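Local atomic coordinates of Methylcobalamin\: coenzyme M methyltransferase (Methanosarcina mazei, PDB entry 4AY7), a protein that transfers the methyl group of a methylated corrinoid to coenzyme M, a zinc-dependent step of methanogenesis. Residues G152-P157 and I194-M199; A204-I209 and V242-I247; S223-L228 and N252-D257. One frame throughout, in Å; residues are numbered along the deposited sequence.

Overall arrangement
After strand 78-80 and several helices, the chain runs through strand 150-155 of the TIM barrel. Contact 1 closes an almost wholly helical loop, in which helix 178-202 returns to pack on that strand. The chain then enters strand 206-210, the sheet neighbour of 150-155. Contact 2 pairs it with strand 242-246 after the intervening helix 221-238, completing a beta-alpha-beta unit. Contact 3 joins that helix to helix 252-259, so contacts 2 and 3 cross along the chain, while contact 1 precedes both. Contacts 1 and 2 meet within the sheet, where Gly152 adjoins Val206 and Ala208. Contacts 2 and 3 meet where Ile247 packs on Phe224 and Ile254.

Contact 1: residues G152-P157 and I194-M199; sequences GGMEGP and IYANAM
The sulfur of Met154 rests on the terminal methyl of Met199, with 3.6 Å between Met154 SD and Met199 CE. The same sulfur reaches the helix surface at Ala196, where Met154 SD lies 3.8 Å from Ala196 CB. Met154 and Tyr195 run past each other in opposite directions. This brings Met154 CB to 3.9 Å from Tyr195 CE2. Met154 SD is 4.9 Å from the centroid of the Tyr195 ring and 48° off its normal, an oblique Met-aromatic contact. Met199 bends at its last torsion (chi3 -79°), which turns CE over one face of the Tyr195 ring, toward the rim. One bond back along the side chain, Met199 SD lies 4.0 Å from Gly152 CA. A beta carbon on Gly152 would press against that sulfur.

This apolar cluster is close-packed. Toward Gly153 the packing gives way to a single buried bridging water. It lies 2.7 Å from Tyr195 OH and 2.8 Å from Gly153 O. The water donates to the carbonyl. No direct hydrogen bond joins the two segments.

The strand and helix run nearly antiparallel, at 169°, as expected for a barrel strand and a helix of the outer layer. Helix 130-144 adds Val133, Leu134 and Ile137 against Met199. Strand 206-210 flanks the contact with Ile207 and Ile209, and Leu80 bonds to Gly153 through the backbone.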
ATOM      1  N   GLY A 152       6.937   0.429   3.796  1.00 17.93           N
ATOM      2  CA  GLY A 152       7.216  -0.214   2.575  1.00 18.01           C
ATOM      3  C   GLY A 152       5.966  -0.684   1.887  1.00 17.71           C
ATOM      4  O   GLY A 152       5.295  -1.568   2.352  1.00 18.20           O
ATOM      5  N   GLY A 153       5.740  -0.152   0.698  1.00 17.92           N
ATOM      6  CA  GLY A 153       4.610  -0.512  -0.121  1.00 18.18           C
ATOM      7  C   GLY A 153       4.949  -1.512  -1.171  1.00 18.10           C
ATOM      8  O   GLY A 153       6.093  -1.510  -1.716  1.00 19.46           O
ATOM      9  N   MET A 154       3.990  -2.374  -1.494  1.00 18.12           N
ATOM     10  CA  MET A 154       4.179  -3.335  -2.565  1.00 18.80           C
ATOM     11  C   MET A 154       2.840  -3.876  -3.010  1.00 18.86           C
ATOM     12  O   MET A 154       1.860  -3.835  -2.281  1.00 17.58           O
ATOM     13  CB  MET A 154       5.087  -4.469  -2.121  1.00 19.46           C
ATOM     14  CG  MET A 154       4.589  -5.124  -0.857  1.00 19.66           C
ATOM     15  SD  MET A 154       5.574  -6.498  -0.193  1.00 21.47           S
ATOM     16  CE  MET A 154       5.023  -7.822  -1.258  1.00 20.65           C
ATOM     17  N   GLU A 155       2.827  -4.402  -4.199  1.00 18.32           N
ATOM     18  CA  GLU A 155       1.723  -5.188  -4.754  1.00 19.32           C
ATOM     19  C   GLU A 155       1.585  -6.472  -3.950  1.00 20.23           C
ATOM     20  O   GLU A 155       2.544  -7.042  -3.475  1.00 20.48           O
ATOM     21  CB  GLU A 155       1.946  -5.458  -6.285  1.00 20.25           C
ATOM     22  CG  GLU A 155       3.180  -6.223  -6.629  1.00 20.41           C
ATOM     23  CD  GLU A 155       4.414  -5.320  -6.858  1.00 22.30           C
ATOM     24  OE1 GLU A 155       4.586  -4.273  -6.173  1.00 21.64           O
ATOM     25  OE2 GLU A 155       5.260  -5.696  -7.684  1.00 20.86           O
ATOM     26  N   GLY A 156       0.343  -6.836  -3.656  1.00 20.25           N
ATOM     27  CA  GLY A 156       0.054  -7.966  -2.778  1.00 19.91           C
ATOM     28  C   GLY A 156      -0.009  -9.262  -3.591  1.00 20.02           C
ATOM     29  O   GLY A 156       0.003  -9.227  -4.853  1.00 19.86           O
ATOM     30  N   PRO A 157      -0.118 -10.400  -2.911  1.00 19.95           N
ATOM     31  CA  PRO A 157       0.054 -11.650  -3.632  1.00 20.53           C
ATOM     32  C   PRO A 157      -1.006 -11.937  -4.671  1.00 20.45           C
ATOM     33  O   PRO A 157      -0.701 -12.589  -5.686  1.00 21.12           O
ATOM     34  CB  PRO A 157       0.070 -12.709  -2.560  1.00 21.62           C
ATOM     35  CG  PRO A 157      -0.348 -12.077  -1.291  1.00 21.12           C
ATOM     36  CD  PRO A 157      -0.206 -10.589  -1.448  1.00 20.82           C
ATOM     37  N   ILE A 194       9.071 -13.093   0.777  1.00 18.99           N
ATOM     38  CA  ILE A 194      10.529 -12.892   0.656  1.00 19.06           C
ATOM     39  C   ILE A 194      10.863 -11.391   0.512  1.00 18.65           C
ATOM     40  O   ILE A 194      11.776 -10.878   1.156  1.00 18.86           O
ATOM     41  CB  ILE A 194      11.147 -13.686  -0.496  1.00 19.47           C
ATOM     42  CG1 ILE A 194      11.111 -15.211  -0.200  1.00 19.96           C
ATOM     43  CG2 ILE A 194      12.593 -13.195  -0.785  1.00 19.96           C
ATOM     44  CD1 ILE A 194      11.274 -16.151  -1.388  1.00 20.21           C
ATOM     45  N   TYR A 195      10.182 -10.726  -0.395  1.00 17.84           N
ATOM     46  CA  TYR A 195      10.446  -9.277  -0.661  1.00 17.81           C
ATOM     47  C   TYR A 195      10.050  -8.431   0.533  1.00 17.78           C
ATOM     48  O   TYR A 195      10.807  -7.567   0.987  1.00 18.81           O
ATOM     49  CB  TYR A 195       9.650  -8.853  -1.876  1.00 17.43           C
ATOM     50  CG  TYR A 195       9.747  -7.370  -2.250  1.00 17.45           C
ATOM     51  CD1 TYR A 195      10.934  -6.661  -2.118  1.00 17.71           C
ATOM     52  CD2 TYR A 195       8.648  -6.700  -2.746  1.00 17.31           C
ATOM     53  CE1 TYR A 195      11.029  -5.312  -2.465  1.00 17.99           C
ATOM     54  CE2 TYR A 195       8.722  -5.354  -3.173  1.00 17.68           C
ATOM     55  CZ  TYR A 195       9.924  -4.662  -3.003  1.00 18.00           C
ATOM     56  OH  TYR A 195      10.025  -3.343  -3.335  1.00 18.34           O
ATOM     57  N   ALA A 196       8.873  -8.702   1.082  1.00 17.48           N
ATOM     58  CA  ALA A 196       8.399  -7.968   2.284  1.00 17.24           C
ATOM     59  C   ALA A 196       9.423  -8.051   3.445  1.00 17.94           C
ATOM     60  O   ALA A 196       9.808  -7.041   3.996  1.00 18.04           O
ATOM     61  CB  ALA A 196       7.030  -8.513   2.725  1.00 16.79           C
ATOM     62  N   ASN A 197       9.876  -9.253   3.794  1.00 18.39           N
ATOM     63  CA  ASN A 197      10.890  -9.395   4.788  1.00 19.07           C
ATOM     64  C   ASN A 197      12.181  -8.735   4.522  1.00 19.99           C
ATOM     65  O   ASN A 197      12.867  -8.272   5.464  1.00 20.64           O
ATOM     66  CB  ASN A 197      11.056 -10.878   5.225  1.00 19.89           C
ATOM     67  CG  ASN A 197       9.890 -11.394   6.080  1.00 20.14           C
ATOM     68  OD1 ASN A 197       9.352 -10.666   6.852  1.00 19.75           O
ATOM     69  ND2 ASN A 197       9.508 -12.664   5.919  1.00 20.94           N
ATOM     70  N   ALA A 198      12.579  -8.684   3.234  1.00 19.89           N
ATOM     71  CA  ALA A 198      13.730  -7.901   2.856  1.00 20.40           C
ATOM     72  C   ALA A 198      13.551  -6.440   3.142  1.00 20.12           C
ATOM     73  O   ALA A 198      14.516  -5.788   3.564  1.00 20.94           O
ATOM     74  CB  ALA A 198      14.104  -8.079   1.372  1.00 19.96           C
ATOM     75  N   MET A 199      12.402  -5.874   2.799  1.00 19.68           N
ATOM     76  CA  MET A 199      12.157  -4.461   3.157  1.00 20.15           C
ATOM     77  C   MET A 199      12.216  -4.249   4.676  1.00 20.58           C
ATOM     78  O   MET A 199      12.813  -3.278   5.123  1.00 21.21           O
ATOM     79  CB  MET A 199      10.822  -3.953   2.617  1.00 20.64           C
ATOM     80  CG  MET A 199      10.780  -3.804   1.129  1.00 21.42           C
ATOM     81  SD  MET A 199       9.415  -2.812   0.432  1.00 23.09           S
ATOM     82  CE  MET A 199       8.080  -3.989   0.485  1.00 23.40           C
TER
HETATM   83  O   HOH W   1       7.549  -2.329  -3.937  1.00 22.00           O

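Contact 2: residues A204-I209 and V242-I247. With ZN (zinc ion), chain C.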
ATOM      1  N   ALA A 204      12.167  -0.985   6.994  1.00 21.21           N
ATOM      2  CA  ALA A 204      10.713  -0.703   6.998  1.00 20.69           C
ATOM      3  C   ALA A 204      10.117  -1.203   8.290  1.00 20.24           C
ATOM      4  O   ALA A 204      10.458  -2.283   8.794  1.00 21.10           O
ATOM      5  CB  ALA A 204       9.968  -1.351   5.811  1.00 19.62           C
ATOM      6  N   ASP A 205       9.189  -0.416   8.800  1.00 20.54           N
ATOM      7  CA  ASP A 205       8.493  -0.675  10.079  1.00 21.09           C
ATOM      8  C   ASP A 205       7.119  -1.276   9.883  1.00 20.47           C
ATOM      9  O   ASP A 205       6.605  -2.001  10.767  1.00 20.44           O
ATOM     10  CB  ASP A 205       8.354   0.642  10.860  1.00 21.76           C
ATOM     11  CG  ASP A 205       9.725   1.252  11.214  1.00 23.38           C
ATOM     12  OD1 ASP A 205      10.583   0.619  11.908  1.00 24.88           O
ATOM     13  OD2 ASP A 205      10.003   2.338  10.702  1.00 24.88           O
ATOM     14  N   VAL A 206       6.497  -0.892   8.770  1.00 18.95           N
ATOM     15  CA  VAL A 206       5.193  -1.375   8.382  1.00 18.25           C
ATOM     16  C   VAL A 206       5.320  -1.825   6.940  1.00 17.64           C
ATOM     17  O   VAL A 206       5.953  -1.113   6.168  1.00 17.54           O
ATOM     18  CB  VAL A 206       4.203  -0.196   8.480  1.00 18.05           C
ATOM     19  CG1 VAL A 206       2.832  -0.617   7.930  1.00 18.07           C
ATOM     20  CG2 VAL A 206       4.110   0.290   9.909  1.00 18.27           C
ATOM     21  N   ILE A 207       4.702  -2.935   6.550  1.00 17.53           N
ATOM     22  CA  ILE A 207       4.619  -3.310   5.144  1.00 17.54           C
ATOM     23  C   ILE A 207       3.156  -3.132   4.851  1.00 17.35           C
ATOM     24  O   ILE A 207       2.366  -3.771   5.514  1.00 16.45           O
ATOM     25  CB  ILE A 207       5.086  -4.770   4.789  1.00 17.91           C
ATOM     26  CG1 ILE A 207       6.520  -4.930   5.291  1.00 18.21           C
ATOM     27  CG2 ILE A 207       4.905  -5.012   3.284  1.00 18.32           C
ATOM     28  CD1 ILE A 207       7.542  -3.983   4.594  1.00 18.36           C
ATOM     29  N   ALA A 208       2.850  -2.307   3.856  1.00 16.88           N
ATOM     30  CA  ALA A 208       1.532  -2.097   3.320  1.00 17.23           C
ATOM     31  C   ALA A 208       1.352  -2.652   1.919  1.00 17.77           C
ATOM     32  O   ALA A 208       2.026  -2.208   0.930  1.00 19.17           O
ATOM     33  CB  ALA A 208       1.239  -0.615   3.307  1.00 16.89           C
ATOM     34  N   ILE A 209       0.483  -3.659   1.774  1.00 17.92           N
ATOM     35  CA  ILE A 209       0.298  -4.213   0.476  1.00 17.77           C
ATOM     36  C   ILE A 209      -0.951  -3.667  -0.165  1.00 17.11           C
ATOM     37  O   ILE A 209      -1.964  -3.457   0.486  1.00 16.65           O
ATOM     38  CB  ILE A 209       0.308  -5.740   0.471  1.00 18.30           C
ATOM     39  CG1 ILE A 209      -0.940  -6.322   1.089  1.00 18.83           C
ATOM     40  CG2 ILE A 209       1.607  -6.276   1.135  1.00 18.88           C
ATOM     41  CD1 ILE A 209      -0.995  -7.845   1.074  1.00 18.80           C
ATOM     42  N   VAL A 242       4.516  -5.342  11.575  1.00 20.77           N
ATOM     43  CA  VAL A 242       3.182  -4.836  11.378  1.00 20.38           C
ATOM     44  C   VAL A 242       2.899  -4.699   9.897  1.00 19.24           C
ATOM     45  O   VAL A 242       3.787  -4.326   9.085  1.00 18.89           O
ATOM     46  CB  VAL A 242       2.980  -3.523  12.185  1.00 20.36           C
ATOM     47  CG1 VAL A 242       1.688  -2.802  11.755  1.00 20.40           C
ATOM     48  CG2 VAL A 242       3.069  -3.834  13.710  1.00 20.98           C
ATOM     49  N   THR A 243       1.719  -5.198   9.511  1.00 19.14           N
ATOM     50  CA  THR A 243       1.266  -5.115   8.124  1.00 18.47           C
ATOM     51  C   THR A 243      -0.104  -4.428   7.984  1.00 17.91           C
ATOM     52  O   THR A 243      -0.925  -4.413   8.926  1.00 17.80           O
ATOM     53  CB  THR A 243       1.185  -6.494   7.474  1.00 18.93           C
ATOM     54  OG1 THR A 243       0.278  -7.264   8.214  1.00 18.82           O
ATOM     55  CG2 THR A 243       2.538  -7.251   7.439  1.00 18.60           C
ATOM     56  N   VAL A 244      -0.363  -3.953   6.775  1.00 17.05           N
ATOM     57  CA  VAL A 244      -1.580  -3.272   6.380  1.00 16.66           C
ATOM     58  C   VAL A 244      -2.015  -3.795   5.009  1.00 16.56           C
ATOM     59  O   VAL A 244      -1.201  -3.928   4.086  1.00 17.14           O
ATOM     60  CB  VAL A 244      -1.378  -1.722   6.344  1.00 16.71           C
ATOM     61  CG1 VAL A 244      -2.617  -0.992   5.850  1.00 16.02           C
ATOM     62  CG2 VAL A 244      -1.078  -1.166   7.730  1.00 16.93           C
ATOM     63  N   LEU A 245      -3.299  -4.066   4.850  1.00 16.53           N
ATOM     64  CA  LEU A 245      -3.862  -4.544   3.607  1.00 16.35           C
ATOM     65  C   LEU A 245      -4.755  -3.447   3.024  1.00 16.60           C
ATOM     66  O   LEU A 245      -5.717  -3.014   3.658  1.00 16.09           O
ATOM     67  CB  LEU A 245      -4.687  -5.794   3.850  1.00 16.75           C
ATOM     68  CG  LEU A 245      -5.544  -6.262   2.725  1.00 16.95           C
ATOM     69  CD1 LEU A 245      -4.574  -6.748   1.629  1.00 17.14           C
ATOM     70  CD2 LEU A 245      -6.382  -7.442   3.160  1.00 17.72           C
ATOM     71  N   HIS A 246      -4.442  -3.061   1.798  1.00 16.64           N
ATOM     72  CA  HIS A 246      -5.240  -2.093   1.078  1.00 17.65           C
ATOM     73  C   HIS A 246      -5.889  -2.735  -0.118  1.00 18.55           C
ATOM     74  O   HIS A 246      -5.145  -3.239  -1.007  1.00 18.65           O
ATOM     75  CB  HIS A 246      -4.380  -0.929   0.687  1.00 18.47           C
ATOM     76  CG  HIS A 246      -5.107   0.034  -0.214  1.00 20.49           C
ATOM     77  ND1 HIS A 246      -5.853   1.017   0.251  1.00 20.48           N
ATOM     78  CD2 HIS A 246      -5.242   0.075  -1.598  1.00 23.05           C
ATOM     79  CE1 HIS A 246      -6.495   1.643  -0.747  1.00 21.64           C
ATOM     80  NE2 HIS A 246      -6.077   1.124  -1.878  1.00 24.47           N
ATOM     81  N   ILE A 247      -7.211  -2.732  -0.215  1.00 19.23           N
ATOM     82  CA  ILE A 247      -7.876  -3.325  -1.393  1.00 20.63           C
ATOM     83  C   ILE A 247      -8.807  -2.254  -1.885  1.00 22.48           C
ATOM     84  O   ILE A 247      -9.656  -1.758  -1.128  1.00 21.48           O
ATOM     85  CB  ILE A 247      -8.647  -4.638  -1.128  1.00 20.21           C
ATOM     86  CG1 ILE A 247      -7.691  -5.778  -0.737  1.00 20.11           C
ATOM     87  CG2 ILE A 247      -9.465  -5.113  -2.356  1.00 20.45           C
ATOM     88  CD1 ILE A 247      -8.419  -7.116  -0.427  1.00 20.86           C
TER
HETATM   89 ZN    ZN C 500      -7.071   1.649  -3.809  1.00 46.90          ZN
HETATM   90  O   HOH W   2       6.757  -3.776  12.696  1.00 28.05           O
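Ile209 meets both Val244 and His246 through its backbone. Ile209 N donates to Val244 O at 2.9 Å, and Ile209 O accepts from His246 N at 2.8 Å. Two residues earlier, Ile207 repeats the pattern. Ile207 N binds Val242 O at 3.0 Å, and Val244 N binds Ile207 O, also at 3.0 Å. The bond from Val244 N to Ile207 O is the most bent of the four, with 147° at its hydrogen. Together they make a regular parallel pairing, with the two short strands 17° apart.

The outward backbone groups have partners too. Val206 and Ala208 turn theirs to strand 150-155. Thr243 pairs with Gly265 and gives its N to Glu264 OE1. At the start of the pairing the strands part, and a water fills in. It donates to Asp205 O at 2.6 Å and accepts from Val242 N at 3.0 Å. The Asp205 carboxylate faces another way, to a salt bridge with Arg141 and a bond from Ile150 N.

Side chains add apolar contacts on each face of the sheet. Ile209 CG1 lies 3.7 Å from Leu245 CD1, on the face covered by Leu232 of helix 221-238. On the other face Val206, Ala208, Val242 and Val244 line up together.

Both ring nitrogens of His246 have partners. His246 NE2 binds the zinc ion at 2.2 Å, and ND1 is hydrogen-bonded to Ser267 OG. Cys248 and Cys325 complete the protein's share of the metal site. The bond from Ile209 O therefore fixes the backbone of a metal ligand at the C-terminal end of a barrel strand, where TIM barrels carry their active sites. Zinc held by two sulfurs and one histidine is consistent with activation of the coenzyme M thiol.

Contact 3: residues S223-L228 and N252-D257; sequences SFRQFL and NPILSD
Phe224 and Ile254 cross at about a right angle, the isoleucine methyl lying over one face of the ring. Ile254 CD1 is 3.7 Å from Phe224 CD2 and offset toward the rim, a CH-pi contact. Phe224 CG is anti to the backbone N (chi1 -177°), which places it beside the carbonyl carbon; the bond to CB itself points toward helix 252-259. Farther round the ring, Asp257 CB comes to 3.7 Å from Phe224 CE1, approaching obliquely.

Arg225 crosses Asp257 at a slant, on the exposed side of the contact. Its methylenes lie against the carboxylate, with Arg225 CD 3.4 Å from Asp257 OD1. Its tip then makes a salt bridge of 2.7 Å from Arg225 NH1 to Asp257 OD2. The oxygen is met on its syn side, though 31° out of the carboxylate plane, and the two flat groups are turned 49° apart. NH1 also makes a weak bond to Pro253 O, and a water links the same two atoms.

An alanine in place of Asp257 would probably leave Arg225 NH1 without its charged mate, tied to helix 252-259 mainly by the weak bond to Pro253 O and the water. NH2 has a second acid, Asp222 of its own helix. The chemistry is thus two-layered: an apolar seam inside, and an ion pair at the surface.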
ATOM      1  N   SER A 223     -14.844 -16.112  -4.459  1.00 25.18           N
ATOM      2  CA  SER A 223     -13.474 -16.454  -4.805  0.70 24.87           C
ATOM      3  C   SER A 223     -12.454 -15.936  -3.837  1.00 23.32           C
ATOM      4  O   SER A 223     -11.398 -16.604  -3.593  1.00 21.27           O
ATOM      5  CB  SER A 223     -13.114 -15.953  -6.190  0.70 25.81           C
ATOM      6  OG  SER A 223     -13.730 -16.844  -7.094  0.70 28.18           O
ATOM      7  N   PHE A 224     -12.746 -14.747  -3.258  1.00 22.38           N
ATOM      8  CA  PHE A 224     -11.889 -14.240  -2.219  1.00 21.36           C
ATOM      9  C   PHE A 224     -11.829 -15.255  -1.060  1.00 22.16           C
ATOM     10  O   PHE A 224     -10.749 -15.535  -0.514  1.00 22.05           O
ATOM     11  CB  PHE A 224     -12.408 -12.882  -1.721  1.00 20.76           C
ATOM     12  CG  PHE A 224     -11.533 -12.259  -0.699  1.00 20.06           C
ATOM     13  CD1 PHE A 224     -11.700 -12.574   0.656  1.00 19.35           C
ATOM     14  CD2 PHE A 224     -10.515 -11.334  -1.079  1.00 19.40           C
ATOM     15  CE1 PHE A 224     -10.851 -12.014   1.576  1.00 19.00           C
ATOM     16  CE2 PHE A 224      -9.656 -10.799  -0.152  1.00 18.73           C
ATOM     17  CZ  PHE A 224      -9.869 -11.084   1.200  1.00 18.59           C
ATOM     18  N   ARG A 225     -13.002 -15.701  -0.612  1.00 22.82           N
ATOM     19  CA  ARG A 225     -13.064 -16.623   0.542  1.00 24.43           C
ATOM     20  C   ARG A 225     -12.525 -17.985   0.212  1.00 25.08           C
ATOM     21  O   ARG A 225     -11.846 -18.583   1.021  1.00 25.92           O
ATOM     22  CB  ARG A 225     -14.466 -16.735   1.119  1.00 25.57           C
ATOM     23  CG  ARG A 225     -14.864 -15.451   1.831  1.00 26.19           C
ATOM     24  CD  ARG A 225     -16.276 -15.525   2.304  1.00 28.27           C
ATOM     25  NE  ARG A 225     -17.304 -15.422   1.262  1.00 29.68           N
ATOM     26  CZ  ARG A 225     -17.894 -14.296   0.894  1.00 29.80           C
ATOM     27  NH1 ARG A 225     -17.552 -13.119   1.412  1.00 30.57           N
ATOM     28  NH2 ARG A 225     -18.845 -14.367   0.000  1.00 31.18           N
ATOM     29  N   GLN A 226     -12.746 -18.457  -0.999  1.00 25.53           N
ATOM     30  CA  GLN A 226     -12.318 -19.798  -1.347  1.00 26.65           C
ATOM     31  C   GLN A 226     -10.787 -19.906  -1.579  1.00 25.45           C
ATOM     32  O   GLN A 226     -10.150 -20.920  -1.144  1.00 24.82           O
ATOM     33  CB  GLN A 226     -13.005 -20.285  -2.610  1.00 28.03           C
ATOM     34  CG  GLN A 226     -12.482 -21.666  -2.850  1.00 30.28           C
ATOM     35  CD  GLN A 226     -13.334 -22.485  -3.771  1.00 33.21           C
ATOM     36  OE1 GLN A 226     -14.242 -21.960  -4.447  1.00 36.02           O
ATOM     37  NE2 GLN A 226     -12.987 -23.760  -3.885  1.00 34.55           N
ATOM     38  N   PHE A 227     -10.220 -18.896  -2.275  1.00 23.14           N
ATOM     39  CA  PHE A 227      -8.800 -18.940  -2.720  1.00 22.64           C
ATOM     40  C   PHE A 227      -7.833 -17.873  -2.225  1.00 21.88           C
ATOM     41  O   PHE A 227      -6.635 -18.154  -2.045  1.00 21.54           O
ATOM     42  CB  PHE A 227      -8.684 -18.891  -4.247  1.00 23.09           C
ATOM     43  CG  PHE A 227      -9.520 -19.914  -4.966  1.00 23.50           C
ATOM     44  CD1 PHE A 227      -9.181 -21.233  -4.937  1.00 24.22           C
ATOM     45  CD2 PHE A 227     -10.644 -19.518  -5.692  1.00 23.97           C
ATOM     46  CE1 PHE A 227      -9.967 -22.156  -5.605  1.00 25.00           C
ATOM     47  CE2 PHE A 227     -11.448 -20.432  -6.332  1.00 24.78           C
ATOM     48  CZ  PHE A 227     -11.107 -21.742  -6.302  1.00 25.29           C
ATOM     49  N   LEU A 228      -8.341 -16.659  -2.015  1.00 21.62           N
ATOM     50  CA  LEU A 228      -7.469 -15.486  -1.781  1.00 20.60           C
ATOM     51  C   LEU A 228      -7.156 -15.308  -0.326  1.00 20.90           C
ATOM     52  O   LEU A 228      -6.009 -15.064   0.031  1.00 21.98           O
ATOM     53  CB  LEU A 228      -8.106 -14.275  -2.407  1.00 20.47           C
ATOM     54  CG  LEU A 228      -8.537 -14.387  -3.882  1.00 20.68           C
ATOM     55  CD1 LEU A 228      -9.031 -13.010  -4.425  1.00 20.42           C
ATOM     56  CD2 LEU A 228      -7.421 -15.014  -4.785  1.00 20.77           C
ATOM     57  N   ASN A 252     -17.003  -3.670   0.580  1.00 23.43           N
ATOM     58  CA  ASN A 252     -17.897  -4.103   1.666  1.00 24.22           C
ATOM     59  C   ASN A 252     -18.251  -5.604   1.676  1.00 24.21           C
ATOM     60  O   ASN A 252     -18.373  -6.200   2.763  1.00 23.36           O
ATOM     61  CB  ASN A 252     -19.168  -3.289   1.738  1.00 26.85           C
ATOM     62  CG  ASN A 252     -18.935  -1.929   2.373  1.00 27.69           C
ATOM     63  OD1 ASN A 252     -18.070  -1.781   3.211  1.00 28.98           O
ATOM     64  ND2 ASN A 252     -19.596  -0.930   1.867  1.00 29.31           N
ATOM     65  N   PRO A 253     -18.383  -6.231   0.482  1.00 23.46           N
ATOM     66  CA  PRO A 253     -18.810  -7.662   0.500  1.00 23.90           C
ATOM     67  C   PRO A 253     -17.737  -8.629   0.991  1.00 23.11           C
ATOM     68  O   PRO A 253     -18.056  -9.760   1.332  1.00 25.36           O
ATOM     69  CB  PRO A 253     -19.209  -7.941  -0.933  1.00 24.85           C
ATOM     70  CG  PRO A 253     -19.422  -6.576  -1.569  1.00 25.09           C
ATOM     71  CD  PRO A 253     -18.565  -5.597  -0.842  1.00 24.12           C
ATOM     72  N   ILE A 254     -16.537  -8.116   1.219  1.00 21.85           N
ATOM     73  CA  ILE A 254     -15.444  -8.863   1.767  1.00 21.21           C
ATOM     74  C   ILE A 254     -14.730  -8.209   2.908  1.00 20.65           C
ATOM     75  O   ILE A 254     -13.774  -8.780   3.417  1.00 19.42           O
ATOM     76  CB  ILE A 254     -14.327  -9.155   0.665  1.00 20.28           C
ATOM     77  CG1 ILE A 254     -13.644  -7.872   0.110  1.00 19.43           C
ATOM     78  CG2 ILE A 254     -14.878 -10.074  -0.438  1.00 21.37           C
ATOM     79  CD1 ILE A 254     -12.366  -8.155  -0.693  1.00 19.17           C
ATOM     80  N   LEU A 255     -15.185  -7.022   3.323  1.00 21.68           N
ATOM     81  CA  LEU A 255     -14.573  -6.304   4.433  1.00 21.21           C
ATOM     82  C   LEU A 255     -14.411  -7.166   5.670  1.00 21.91           C
ATOM     83  O   LEU A 255     -13.354  -7.157   6.270  1.00 20.98           O
ATOM     84  CB  LEU A 255     -15.367  -5.030   4.745  1.00 21.50           C
ATOM     85  CG  LEU A 255     -14.676  -4.050   5.672  1.00 21.26           C
ATOM     86  CD1 LEU A 255     -13.265  -3.710   5.144  1.00 20.31           C
ATOM     87  CD2 LEU A 255     -15.547  -2.783   5.807  1.00 21.10           C
ATOM     88  N   SER A 256     -15.457  -7.887   6.067  1.00 23.70           N
ATOM     89  CA  SER A 256     -15.381  -8.757   7.259  1.00 24.32           C
ATOM     90  C   SER A 256     -14.361  -9.912   7.072  1.00 24.83           C
ATOM     91  O   SER A 256     -13.590 -10.197   7.960  1.00 25.48           O
ATOM     92  CB  SER A 256     -16.785  -9.297   7.647  1.00 26.48           C
ATOM     93  OG  SER A 256     -16.719  -9.999   8.860  1.00 26.96           O
ATOM     94  N   ASP A 257     -14.236 -10.399   5.848  1.00 24.68           N
ATOM     95  CA  ASP A 257     -13.246 -11.440   5.477  1.00 25.21           C
ATOM     96  C   ASP A 257     -11.846 -10.851   5.483  1.00 22.82           C
ATOM     97  O   ASP A 257     -10.941 -11.505   5.963  1.00 22.09           O
ATOM     98  CB  ASP A 257     -13.576 -12.035   4.129  1.00 27.34           C
ATOM     99  CG  ASP A 257     -14.937 -12.672   4.089  1.00 30.17           C
ATOM    100  OD1 ASP A 257     -15.093 -13.632   4.843  1.00 31.23           O
ATOM    101  OD2 ASP A 257     -15.839 -12.220   3.315  1.00 32.48           O
TER
HETATM  102  O   HOH W   3     -19.715 -11.446   0.477  1.00 36.94           O